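Local coordinates for sulfotransferase (Mus musculus, PDB 5X2B), which probably transfers sulfuryl groups to acceptor molecules, and binds adenosine-3'-5'-diphosphate, at residues 88-96 with 156-164. Numbering follows the deposited sequence. Where two conformers were deposited one is given.
Sequences THLNYEMLP and HVLSWEEHK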
ATOM      1  N   THR A  88       2.935  -1.944  -5.471  1.00 20.39           N
ATOM      2  CA  THR A  88       2.479  -0.782  -6.212  1.00 28.27           C
ATOM      3  C   THR A  88       1.437   0.005  -5.439  1.00 26.35           C
ATOM      4  O   THR A  88       0.769  -0.540  -4.589  1.00 26.70           O
ATOM      5  CB  THR A  88       1.862  -1.220  -7.534  1.00 28.52           C
ATOM      6  OG1 THR A  88       1.674  -0.077  -8.388  1.00 32.88           O
ATOM      7  CG2 THR A  88       0.529  -1.910  -7.250  1.00 29.87           C
ATOM      8  N   HIS A  89       1.327   1.303  -5.711  1.00 30.82           N
ATOM      9  CA  HIS A  89       0.165   2.047  -5.259  1.00 34.45           C
ATOM     10  C   HIS A  89      -0.699   2.492  -6.425  1.00 26.17           C
ATOM     11  O   HIS A  89      -1.542   3.355  -6.246  1.00 28.05           O
ATOM     12  CB  HIS A  89       0.531   3.306  -4.465  1.00 29.36           C
ATOM     13  CG  HIS A  89       1.328   3.047  -3.223  1.00 22.64           C
ATOM     14  ND1 HIS A  89       0.850   2.304  -2.175  1.00 25.98           N
ATOM     15  CD2 HIS A  89       2.554   3.472  -2.859  1.00 29.21           C
ATOM     16  CE1 HIS A  89       1.757   2.259  -1.216  1.00 21.90           C
ATOM     17  NE2 HIS A  89       2.799   2.962  -1.607  1.00 37.60           N
ATOM     18  N   LEU A  90      -0.529   1.908  -7.597  1.00 27.25           N
ATOM     19  CA  LEU A  90      -1.326   2.355  -8.721  1.00 36.26           C
ATOM     20  C   LEU A  90      -2.761   2.097  -8.419  1.00 24.00           C
ATOM     21  O   LEU A  90      -3.084   1.223  -7.625  1.00 31.88           O
ATOM     22  CB  LEU A  90      -0.942   1.669 -10.024  1.00 30.92           C
ATOM     23  CG  LEU A  90       0.407   2.102 -10.578  1.00 32.40           C
ATOM     24  CD1 LEU A  90       0.810   1.185 -11.671  1.00 23.88           C
ATOM     25  CD2 LEU A  90       0.334   3.504 -11.092  1.00 28.65           C
ATOM     26  N   ASN A  91      -3.623   2.886  -9.047  1.00 35.74           N
ATOM     27  CA  ASN A  91      -5.031   2.596  -9.027  1.00 20.25           C
ATOM     28  C   ASN A  91      -5.291   1.537 -10.059  1.00 29.05           C
ATOM     29  O   ASN A  91      -4.410   1.174 -10.813  1.00 31.50           O
ATOM     30  CB  ASN A  91      -5.848   3.837  -9.305  1.00 21.60           C
ATOM     31  CG  ASN A  91      -5.640   4.368 -10.691  1.00 36.30           C
ATOM     32  OD1 ASN A  91      -5.069   3.720 -11.559  1.00 38.07           O
ATOM     33  ND2 ASN A  91      -6.119   5.579 -10.911  1.00 33.75           N
ATOM     34  N   TYR A  92      -6.491   0.998 -10.047  1.00 25.34           N
ATOM     35  CA  TYR A  92      -6.868  -0.007 -10.989  1.00 25.83           C
ATOM     36  C   TYR A  92      -6.548   0.387 -12.436  1.00 25.84           C
ATOM     37  O   TYR A  92      -5.772  -0.284 -13.142  1.00 31.90           O
ATOM     38  CB  TYR A  92      -8.364  -0.311 -10.818  1.00 28.84           C
ATOM     39  CG  TYR A  92      -8.678  -1.609 -11.499  1.00 38.82           C
ATOM     40  CD1 TYR A  92      -8.076  -2.768 -11.088  1.00 29.47           C
ATOM     41  CD2 TYR A  92      -9.501  -1.658 -12.599  1.00 39.98           C
ATOM     42  CE1 TYR A  92      -8.304  -3.941 -11.732  1.00 37.19           C
ATOM     43  CE2 TYR A  92      -9.743  -2.838 -13.245  1.00 24.44           C
ATOM     44  CZ  TYR A  92      -9.140  -3.968 -12.808  1.00 28.23           C
ATOM     45  OH  TYR A  92      -9.368  -5.151 -13.444  1.00 36.96           O
ATOM     46  N   GLU A  93      -7.127   1.501 -12.869  0.70 33.98           N
ATOM     47  CA  GLU A  93      -7.062   1.930 -14.265  0.70 31.23           C
ATOM     48  C   GLU A  93      -5.666   1.914 -14.807  0.70 34.84           C
ATOM     49  O   GLU A  93      -5.429   1.587 -15.966  0.70 34.94           O
ATOM     50  CB  GLU A  93      -7.546   3.358 -14.366  0.70 37.64           C
ATOM     51  CG  GLU A  93      -7.011   4.065 -15.576  0.70 37.20           C
ATOM     52  CD  GLU A  93      -7.706   3.612 -16.812  0.70 45.94           C
ATOM     53  OE1 GLU A  93      -8.813   4.143 -17.050  0.70 43.40           O
ATOM     54  OE2 GLU A  93      -7.184   2.725 -17.531  0.70 42.76           O
ATOM     55  N   MET A  94      -4.730   2.305 -13.962  1.00 31.60           N
ATOM     56  CA  MET A  94      -3.373   2.455 -14.409  1.00 32.91           C
ATOM     57  C   MET A  94      -2.600   1.218 -14.215  1.00 17.23           C
ATOM     58  O   MET A  94      -1.559   1.046 -14.766  1.00 38.48           O
ATOM     59  CB  MET A  94      -2.737   3.599 -13.670  1.00 36.31           C
ATOM     60  CG  MET A  94      -3.299   4.897 -14.187  1.00 35.51           C
ATOM     61  SD  MET A  94      -2.578   6.343 -13.403  1.00 41.30           S
ATOM     62  CE  MET A  94      -2.847   5.849 -11.703  1.00 48.80           C
ATOM     63  N   LEU A  95      -3.121   0.339 -13.412  1.00 24.63           N
ATOM     64  CA  LEU A  95      -2.600  -0.985 -13.424  1.00 29.84           C
ATOM     65  C   LEU A  95      -2.587  -1.479 -14.892  1.00 36.53           C
ATOM     66  O   LEU A  95      -3.589  -1.355 -15.602  1.00 34.28           O
ATOM     67  CB  LEU A  95      -3.502  -1.847 -12.577  1.00 36.75           C
ATOM     68  CG  LEU A  95      -2.883  -3.203 -12.272  1.00 32.73           C
ATOM     69  CD1 LEU A  95      -1.894  -3.117 -11.164  1.00 26.35           C
ATOM     70  CD2 LEU A  95      -3.916  -4.146 -11.874  1.00 23.89           C
ATOM     71  N   PRO A  96      -1.447  -2.031 -15.353  1.00 33.56           N
ATOM     72  CA  PRO A  96      -1.168  -2.526 -16.695  1.00 27.55           C
ATOM     73  C   PRO A  96      -2.169  -3.517 -17.156  1.00 36.63           C
ATOM     74  O   PRO A  96      -2.408  -4.484 -16.467  1.00 27.82           O
ATOM     75  CB  PRO A  96       0.152  -3.241 -16.524  1.00 31.87           C
ATOM     76  CG  PRO A  96       0.813  -2.481 -15.488  1.00 26.76           C
ATOM     77  CD  PRO A  96      -0.227  -2.058 -14.540  1.00 31.80           C
ATOM     78  N   HIS A 156      -9.223   5.131  -4.907  1.00 27.22           N
ATOM     79  CA  HIS A 156      -8.320   4.003  -4.931  1.00 27.21           C
ATOM     80  C   HIS A 156      -9.060   2.751  -4.551  1.00 26.01           C
ATOM     81  O   HIS A 156      -9.075   1.708  -5.213  1.00 29.18           O
ATOM     82  CB  HIS A 156      -7.205   4.218  -3.927  1.00 19.11           C
ATOM     83  CG  HIS A 156      -5.992   3.398  -4.242  1.00 25.14           C
ATOM     84  ND1 HIS A 156      -5.735   2.208  -3.620  1.00 46.83           N
ATOM     85  CD2 HIS A 156      -5.031   3.578  -5.167  1.00 29.31           C
ATOM     86  CE1 HIS A 156      -4.615   1.688  -4.129  1.00 32.06           C
ATOM     87  NE2 HIS A 156      -4.165   2.505  -5.067  1.00 32.85           N
ATOM     88  N   VAL A 157      -9.674   2.883  -3.429  1.00 15.50           N
ATOM     89  CA  VAL A 157     -10.242   1.761  -2.786  1.00 18.41           C
ATOM     90  C   VAL A 157     -11.333   1.194  -3.664  1.00 32.14           C
ATOM     91  O   VAL A 157     -11.488  -0.035  -3.826  1.00 34.91           O
ATOM     92  CB  VAL A 157     -10.834   2.286  -1.482  1.00 33.49           C
ATOM     93  CG1 VAL A 157     -11.526   1.207  -0.718  1.00 25.27           C
ATOM     94  CG2 VAL A 157      -9.756   2.876  -0.639  1.00 25.14           C
ATOM     95  N   LEU A 158     -12.110   2.099  -4.240  1.00 25.65           N
ATOM     96  CA  LEU A 158     -13.336   1.703  -4.926  1.00 28.76           C
ATOM     97  C   LEU A 158     -13.045   0.938  -6.171  1.00 31.27           C
ATOM     98  O   LEU A 158     -13.525  -0.166  -6.399  1.00 30.28           O
ATOM     99  CB  LEU A 158     -14.172   2.925  -5.267  1.00 28.65           C
ATOM    100  CG  LEU A 158     -14.956   3.473  -4.055  1.00 37.26           C
ATOM    101  CD1 LEU A 158     -15.701   4.812  -4.376  1.00 31.42           C
ATOM    102  CD2 LEU A 158     -15.951   2.469  -3.482  1.00 24.92           C
ATOM    103  N   SER A 159     -12.230   1.552  -6.980  1.00 27.11           N
ATOM    104  CA  SER A 159     -11.782   0.957  -8.196  0.56 31.86           C
ATOM    105  C   SER A 159     -11.430  -0.450  -7.841  1.00 38.11           C
ATOM    106  O   SER A 159     -11.820  -1.407  -8.504  1.00 35.01           O
ATOM    107  CB  SER A 159     -10.543   1.692  -8.695  0.56 30.86           C
ATOM    108  OG  SER A 159      -9.527   1.788  -7.690  0.56 28.99           O
ATOM    109  N   TRP A 160     -10.702  -0.567  -6.750  1.00 29.27           N
ATOM    110  CA  TRP A 160     -10.178  -1.859  -6.439  1.00 25.41           C
ATOM    111  C   TRP A 160     -11.274  -2.702  -5.941  1.00 23.91           C
ATOM    112  O   TRP A 160     -11.317  -3.896  -6.149  1.00 25.54           O
ATOM    113  CB  TRP A 160      -9.076  -1.755  -5.410  1.00 35.06           C
ATOM    114  CG  TRP A 160      -7.884  -1.381  -6.104  1.00 35.26           C
ATOM    115  CD1 TRP A 160      -7.259  -0.171  -6.116  1.00 38.89           C
ATOM    116  CD2 TRP A 160      -7.183  -2.196  -6.993  1.00 24.37           C
ATOM    117  NE1 TRP A 160      -6.187  -0.203  -6.947  1.00 26.51           N
ATOM    118  CE2 TRP A 160      -6.114  -1.459  -7.500  1.00 21.90           C
ATOM    119  CE3 TRP A 160      -7.343  -3.514  -7.407  1.00 18.18           C
ATOM    120  CZ2 TRP A 160      -5.212  -1.964  -8.386  1.00 36.81           C
ATOM    121  CZ3 TRP A 160      -6.449  -4.034  -8.276  1.00 40.81           C
ATOM    122  CH2 TRP A 160      -5.387  -3.262  -8.767  1.00 42.05           C
ATOM    123  N   GLU A 161     -12.186  -2.081  -5.255  1.00 22.49           N
ATOM    124  CA  GLU A 161     -13.117  -2.902  -4.594  1.00 22.98           C
ATOM    125  C   GLU A 161     -13.906  -3.592  -5.669  1.00 28.24           C
ATOM    126  O   GLU A 161     -14.558  -4.565  -5.405  1.00 28.01           O
ATOM    127  CB  GLU A 161     -14.031  -2.072  -3.720  1.00 27.53           C
ATOM    128  CG  GLU A 161     -15.042  -2.914  -2.943  1.00 28.61           C
ATOM    129  CD  GLU A 161     -15.865  -2.141  -1.861  1.00 31.82           C
ATOM    130  OE1 GLU A 161     -15.775  -0.909  -1.807  1.00 40.43           O
ATOM    131  OE2 GLU A 161     -16.608  -2.751  -1.059  1.00 24.99           O
ATOM    132  N   GLU A 162     -13.869  -3.098  -6.899  1.00 31.05           N
ATOM    133  CA  GLU A 162     -14.754  -3.674  -7.910  1.00 30.56           C
ATOM    134  C   GLU A 162     -14.433  -5.109  -8.221  1.00 33.17           C
ATOM    135  O   GLU A 162     -15.190  -5.817  -8.884  1.00 26.51           O
ATOM    136  CB  GLU A 162     -14.648  -2.891  -9.194  1.00 19.98           C
ATOM    137  CG  GLU A 162     -15.423  -1.678  -9.063  1.00 31.32           C
ATOM    138  CD  GLU A 162     -15.617  -0.998 -10.375  1.00 36.79           C
ATOM    139  OE1 GLU A 162     -15.249  -1.562 -11.432  1.00 52.17           O
ATOM    140  OE2 GLU A 162     -16.164   0.112 -10.333  1.00 49.40           O
ATOM    141  N   HIS A 163     -13.277  -5.538  -7.783  1.00 27.44           N
ATOM    142  CA  HIS A 163     -12.817  -6.799  -8.230  1.00 19.55           C
ATOM    143  C   HIS A 163     -12.573  -7.591  -6.986  1.00 26.32           C
ATOM    144  O   HIS A 163     -11.849  -8.582  -7.002  1.00 34.27           O
ATOM    145  CB  HIS A 163     -11.545  -6.618  -9.068  1.00 20.92           C
ATOM    146  CG  HIS A 163     -11.675  -5.558 -10.094  1.00 28.31           C
ATOM    147  ND1 HIS A 163     -12.239  -5.780 -11.334  1.00 23.12           N
ATOM    148  CD2 HIS A 163     -11.369  -4.228 -10.051  1.00 33.92           C
ATOM    149  CE1 HIS A 163     -12.265  -4.642 -11.998  1.00 33.59           C
ATOM    150  NE2 HIS A 163     -11.749  -3.699 -11.265  1.00 30.71           N
ATOM    151  N   LYS A 164     -13.173  -7.144  -5.886  1.00 28.88           N
ATOM    152  CA  LYS A 164     -13.043  -7.851  -4.634  1.00 24.24           C
ATOM    153  C   LYS A 164     -13.541  -9.296  -4.720  1.00 36.19           C
ATOM    154  O   LYS A 164     -12.990 -10.137  -4.027  1.00 33.49           O
ATOM    155  CB  LYS A 164     -13.750  -7.131  -3.505  1.00 31.79           C
ATOM    156  CG  LYS A 164     -13.822  -7.974  -2.250  1.00 36.03           C
ATOM    157  CD  LYS A 164     -13.649  -7.146  -0.979  1.00 39.08           C
ATOM    158  CE  LYS A 164     -14.562  -7.622   0.178  1.00 48.45           C
ATOM    159  NZ  LYS A 164     -14.100  -8.834   0.958  1.00 53.82           N
TER
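Y92 meets W160 with a ring edge and H163 with a ring face, in a three-ring cluster. Its CD1 edge points into the face of the W160 indole, an edge-to-face pair with planes at 86° and CD1 3.5 Å from W160 CZ3. H163 lies over one face of the phenol as an offset stack, centroids 3.8 Å apart and planes tilted by 27°. With CG anti to the backbone N (chi1 -164°), the Y92 ring reaches both partners, while its CB packs on S159 CB at 3.6 Å. Cutting Y92 back to an alanine is likely to leave the H163 imidazole without its stacking partner and open a gap beside the W160 face. L95 adds an apolar contact at the indole rim, CD2 to W160 CH2 3.5 Å.

These residues join the loop following strand 83-88 of the central parallel sheet to helix 153-161 in the P-loop-type sulfotransferase fold; H89 lies close to the bound nucleotide.

Polar contacts run from helix side chains to loop carbonyls. H156 NE2 donates to H89 O at 3.0 Å, above the carbonyl plane, and more weakly to L90 O at 3.1 Å; its ND1 is hydrogen-bonded to Y108 OH, which fixes the ring's rotation. W160 NE1 makes a long, weak bond to L90 O (3.5 Å). Within the loop, N91 OD1 accepts from M94 N at 2.8 Å, an Asx motif bracing the turn that carries Y92.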